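Local structure of CurK, CurL fusion protein (Moorea producens 3L, 4MYZ) at residues Thr11-Ser14 with Glu15-Glu19; Ala67-Lys70 with Leu71-Tyr74. The protein joins the C-terminal docking domain of CurK to the N-terminal one of CurL, a pair that probably holds the two modules together in curacin A synthesis. One frame throughout, in Å; residues are numbered along the deposited sequence.

In the fold
Two ends of two helices are compared in this engineered fusion. Contact 1 (11-14 with 15-19) lies in the CurK part, where a loop runs into helix 15-32; contact 2 (67-70 with 71-74) lies in the CurL part, on helix 56-71 and the residues that follow it. The two helices are successive in the chain, but residues 34-49 between them are not modelled. The contacts sit on opposite sides of the chain's centre, with their own centres 28 Å apart and nearest atoms about 16 Å apart, and do not touch. What they share is the second subunit: Leu57 of that copy packs against contact 1, and its Leu71 and Tyr74 meet contact 2.

Contact 1. Residues Thr11-Ser14 with Glu15-Glu19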
loop_
_atom_site.group_PDB
_atom_site.type_symbol
_atom_site.label_atom_id
_atom_site.label_comp_id
_atom_site.label_asym_id
_atom_site.label_seq_id
_atom_site.Cartn_x
_atom_site.Cartn_y
_atom_site.Cartn_z
ATOM N N THR B 11 0.004 -3.018 15.605
ATOM C CA THR B 11 -0.195 -4.427 15.932
ATOM C C THR B 11 -1.360 -4.687 16.904
ATOM O O THR B 11 -1.839 -5.812 17.000
ATOM C CB THR B 11 1.096 -5.063 16.459
ATOM O OG1 THR B 11 1.600 -4.294 17.558
ATOM C CG2 THR B 11 2.146 -5.101 15.347
ATOM N N GLU B 12 -1.840 -3.651 17.586
ATOM C CA GLU B 12 -2.995 -3.797 18.476
ATOM C C GLU B 12 -4.332 -3.762 17.728
ATOM O O GLU B 12 -5.363 -4.128 18.295
ATOM C CB GLU B 12 -2.962 -2.734 19.567
ATOM C CG GLU B 12 -1.846 -2.985 20.568
ATOM C CD GLU B 12 -1.575 -1.807 21.485
ATOM O OE1 GLU B 12 -2.336 -0.814 21.443
ATOM O OE2 GLU B 12 -0.587 -1.879 22.252
ATOM N N LEU B 13 -4.306 -3.351 16.465
ATOM C CA LEU B 13 -5.524 -3.294 15.644
ATOM C C LEU B 13 -6.019 -4.702 15.326
ATOM O O LEU B 13 -5.228 -5.587 14.976
ATOM C CB LEU B 13 -5.254 -2.565 14.323
ATOM C CG LEU B 13 -4.781 -1.113 14.374
ATOM C CD1 LEU B 13 -4.404 -0.611 12.991
ATOM C CD2 LEU B 13 -5.862 -0.237 14.991
ATOM N N SER B 14 -7.337 -4.895 15.370
ATOM C CA SER B 14 -7.928 -6.128 14.868
ATOM C C SER B 14 -7.742 -6.160 13.361
ATOM O O SER B 14 -7.444 -5.131 12.750
ATOM C CB SER B 14 -9.422 -6.175 15.164
ATOM O OG SER B 14 -10.175 -5.242 14.393
ATOM N N GLU B 15 -7.945 -7.326 12.756
ATOM C CA GLU B 15 -7.828 -7.428 11.306
ATOM C C GLU B 15 -8.750 -6.430 10.595
ATOM O O GLU B 15 -8.364 -5.788 9.628
ATOM C CB GLU B 15 -8.116 -8.847 10.800
ATOM C CG GLU B 15 -7.631 -9.109 9.384
ATOM C CD GLU B 15 -6.094 -9.248 9.265
ATOM O OE1 GLU B 15 -5.347 -9.525 10.252
ATOM O OE2 GLU B 15 -5.607 -9.076 8.151
ATOM N N ILE B 16 -9.993 -6.309 11.063
ATOM C CA ILE B 16 -10.961 -5.398 10.450
ATOM C C ILE B 16 -10.536 -3.936 10.639
ATOM O O ILE B 16 -10.613 -3.142 9.695
ATOM C CB ILE B 16 -12.382 -5.660 10.989
ATOM C CG1 ILE B 16 -12.858 -7.024 10.472
ATOM C CG2 ILE B 16 -13.331 -4.534 10.562
ATOM C CD1 ILE B 16 -14.158 -7.508 11.050
ATOM N N GLU B 17 -10.037 -3.587 11.828
ATOM C CA GLU B 17 -9.507 -2.232 12.060
ATOM C C GLU B 17 -8.283 -1.930 11.203
ATOM O O GLU B 17 -8.119 -0.819 10.732
ATOM C CB GLU B 17 -9.141 -2.026 13.522
ATOM C CG GLU B 17 -10.328 -2.007 14.460
ATOM C CD GLU B 17 -9.927 -1.914 15.919
ATOM O OE1 GLU B 17 -8.959 -2.597 16.355
ATOM O OE2 GLU B 17 -10.609 -1.169 16.667
ATOM N N LEU B 18 -7.436 -2.922 10.997
ATOM C CA LEU B 18 -6.284 -2.789 10.110
ATOM C C LEU B 18 -6.709 -2.509 8.669
ATOM O O LEU B 18 -6.190 -1.588 8.017
ATOM C CB LEU B 18 -5.422 -4.049 10.218
ATOM C CG LEU B 18 -4.293 -4.218 9.210
ATOM C CD1 LEU B 18 -3.258 -3.107 9.386
ATOM C CD2 LEU B 18 -3.667 -5.597 9.310
ATOM N N GLU B 19 -7.694 -3.266 8.182
ATOM C CA GLU B 19 -8.261 -3.003 6.859
ATOM C C GLU B 19 -8.796 -1.579 6.749
ATOM O O GLU B 19 -8.523 -0.895 5.757
ATOM C CB GLU B 19 -9.346 -4.039 6.524
ATOM C CG GLU B 19 -8.829 -5.440 6.326
ATOM C CD GLU B 19 -9.891 -6.490 6.190
ATOM O OE1 GLU B 19 -11.086 -6.143 6.082
ATOM O OE2 GLU B 19 -9.545 -7.698 6.201
#
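The flat carboxylate of Glu17 turns OE1 back to the amide of Ser14, 3.0 Å from Ser14 N, and takes up the N-H through its anti lone pair, the one directed away from OE2. The bond is almost straight, at 172°. In return Ser14 OG accepts from the backbone of Glu17, with 3.1 Å between Ser14 OG and Glu17 N. The two reciprocal bonds make a capping box, a clear example of the Ser-x-x-Glu pattern, with Ser14 as N-cap of helix 15-32 in the CurK part. Ser14 OG stands between its own backbone N and carbonyl carbon (chi1 70°), which aims it at the first turn. With CG beside its own backbone N and the chain extended from there, Glu17 passes close by the hydroxyl, Glu17 CG lying 3.2 Å from Ser14 OG, before its acid reaches the amide. Placed at the start of a helix, that acid is probably stabilised as the anion. With an alanine here in place of Ser14 the hydroxyl is gone, and Glu17 N would probably lose its side-chain acceptor, leaving the box with one bond.

The backbone closes the same turn: Leu18 N donates to Ser14 O at 2.8 Å. Beside the box, Leu13 and Leu18 bracket the cap as a hydrophobic staple, while Leu57 of the second subunit packs on Leu18. Leu13 runs across the Glu17 side chain at a slant, with its CD2 4.0 Å from Glu17 CB; its other methyl, CD1, comes to 4.1 Å from Leu18 CA.

Contact 2. Residues Ala67-Lys70 with Leu71-Tyr74; sequences ARSK and LEKY
Charge pairs Arg68 with Glu72, one turn apart on the CurL part: Arg68 NE forms a salt bridge with Glu72 OE2 at 3.5 Å, the guanidinium and carboxylate planes standing 75° apart. Arg68 is extended from CG to NE, while Glu72 CG is wedged between its backbone N and carbonyl carbon (chi1 65°), which folds the acid back along the helix.

Water extends the link. One molecule, in plane at the edge of the guanidinium, accepts from Arg68 NE at 3.1 Å. A second donates both to Ser69 O and to Glu72 OE1, and a third joins Glu72 OE1 to Ser69 OG, whose main partner is Lys65 O.

Backbone bonds change spacing here. Leu71 N donates to Ala67 O and Glu72 N to Arg68 O, both at 2.9 Å, but Lys73 N turns to Lys70 O at 3.1 Å, from well above the carbonyl plane. The same oxygen meets the edge of the Tyr74 ring, 3.4 Å from Tyr74 CD2.

Helix 56-71 here faces its copy: Leu71 packs on Leu71 of the second subunit, the two Tyr74 rings stack, and Arg68 lies on Ala28 of that subunit's helix 15-32.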
loop_
_atom_site.group_PDB
_atom_site.type_symbol
_atom_site.label_atom_id
_atom_site.label_comp_id
_atom_site.label_asym_id
_atom_site.label_seq_id
_atom_site.Cartn_x
_atom_site.Cartn_y
_atom_site.Cartn_z
ATOM N N ALA B 67 2.113 5.019 -5.762
ATOM C CA ALA B 67 3.083 5.818 -4.991
ATOM C C ALA B 67 4.488 5.594 -5.526
ATOM O O ALA B 67 5.242 6.549 -5.679
ATOM C CB ALA B 67 3.025 5.479 -3.520
ATOM N N ARG B 68 4.850 4.350 -5.796
ATOM C CA ARG B 68 6.203 4.039 -6.315
ATOM C C ARG B 68 6.410 4.687 -7.672
ATOM O O ARG B 68 7.469 5.290 -7.922
ATOM C CB ARG B 68 6.407 2.513 -6.423
ATOM C CG ARG B 68 7.775 2.120 -7.034
ATOM C CD ARG B 68 7.792 0.654 -7.421
ATOM N NE ARG B 68 8.996 0.283 -8.163
ATOM C CZ ARG B 68 9.291 -0.968 -8.511
ATOM N NH1 ARG B 68 10.422 -1.220 -9.168
ATOM N NH2 ARG B 68 8.468 -1.972 -8.197
ATOM N N SER B 69 5.424 4.639 -8.542
ATOM C CA SER B 69 5.555 5.212 -9.871
ATOM C C SER B 69 5.801 6.699 -9.787
ATOM O O SER B 69 6.653 7.234 -10.515
ATOM C CB SER B 69 4.338 4.938 -10.717
ATOM O OG SER B 69 4.259 3.554 -11.004
ATOM N N LYS B 70 5.102 7.379 -8.904
ATOM C CA LYS B 70 5.324 8.807 -8.772
ATOM C C LYS B 70 6.690 9.105 -8.129
ATOM O O LYS B 70 7.459 9.985 -8.594
ATOM C CB LYS B 70 4.220 9.452 -7.965
ATOM C CG LYS B 70 4.445 10.945 -7.822
ATOM C CD LYS B 70 3.191 11.695 -7.476
ATOM C CE LYS B 70 3.512 13.162 -7.282
ATOM N NZ LYS B 70 2.603 14.011 -8.071
ATOM N N LEU B 71 7.019 8.409 -7.056
ATOM C CA LEU B 71 8.263 8.684 -6.341
ATOM C C LEU B 71 9.489 8.410 -7.182
ATOM O O LEU B 71 10.523 9.108 -7.038
ATOM C CB LEU B 71 8.327 7.918 -5.028
ATOM C CG LEU B 71 7.414 8.470 -3.942
ATOM C CD1 LEU B 71 7.222 7.424 -2.854
ATOM C CD2 LEU B 71 7.947 9.784 -3.366
ATOM N N GLU B 72 9.400 7.447 -8.093
ATOM C CA GLU B 72 10.575 7.101 -8.903
ATOM C C GLU B 72 10.924 8.185 -9.916
ATOM O O GLU B 72 12.044 8.226 -10.412
ATOM C CB GLU B 72 10.465 5.724 -9.541
ATOM C CG GLU B 72 9.403 5.474 -10.575
ATOM C CD GLU B 72 9.170 3.968 -10.827
ATOM O OE1 GLU B 72 8.332 3.647 -11.685
ATOM O OE2 GLU B 72 9.799 3.090 -10.179
ATOM N N LYS B 73 10.012 9.118 -10.152
ATOM C CA LYS B 73 10.307 10.277 -11.003
ATOM C C LYS B 73 11.206 11.300 -10.299
ATOM O O LYS B 73 11.864 12.120 -10.958
ATOM C CB LYS B 73 9.011 10.933 -11.480
ATOM C CG LYS B 73 8.140 9.985 -12.297
ATOM C CD LYS B 73 6.918 10.662 -12.862
ATOM C CE LYS B 73 6.126 9.663 -13.700
ATOM N NZ LYS B 73 4.858 10.267 -14.175
ATOM N N TYR B 74 11.244 11.243 -8.971
ATOM C CA TYR B 74 11.939 12.242 -8.157
ATOM C C TYR B 74 13.123 11.671 -7.352
ATOM O O TYR B 74 14.078 12.372 -7.046
ATOM C CB TYR B 74 10.950 12.850 -7.173
ATOM C CG TYR B 74 9.877 13.650 -7.863
ATOM C CD1 TYR B 74 10.098 14.963 -8.214
ATOM C CD2 TYR B 74 8.662 13.102 -8.168
ATOM C CE1 TYR B 74 9.148 15.709 -8.849
ATOM C CE2 TYR B 74 7.679 13.834 -8.797
ATOM C CZ TYR B 74 7.911 15.141 -9.128
ATOM O OH TYR B 74 6.981 15.909 -9.772
HETATM O O HOH W 1 11.325 2.269 -8.452
HETATM O O HOH W 2 7.519 6.297 -13.073
HETATM O O HOH W 3 6.087 3.911 -13.584
#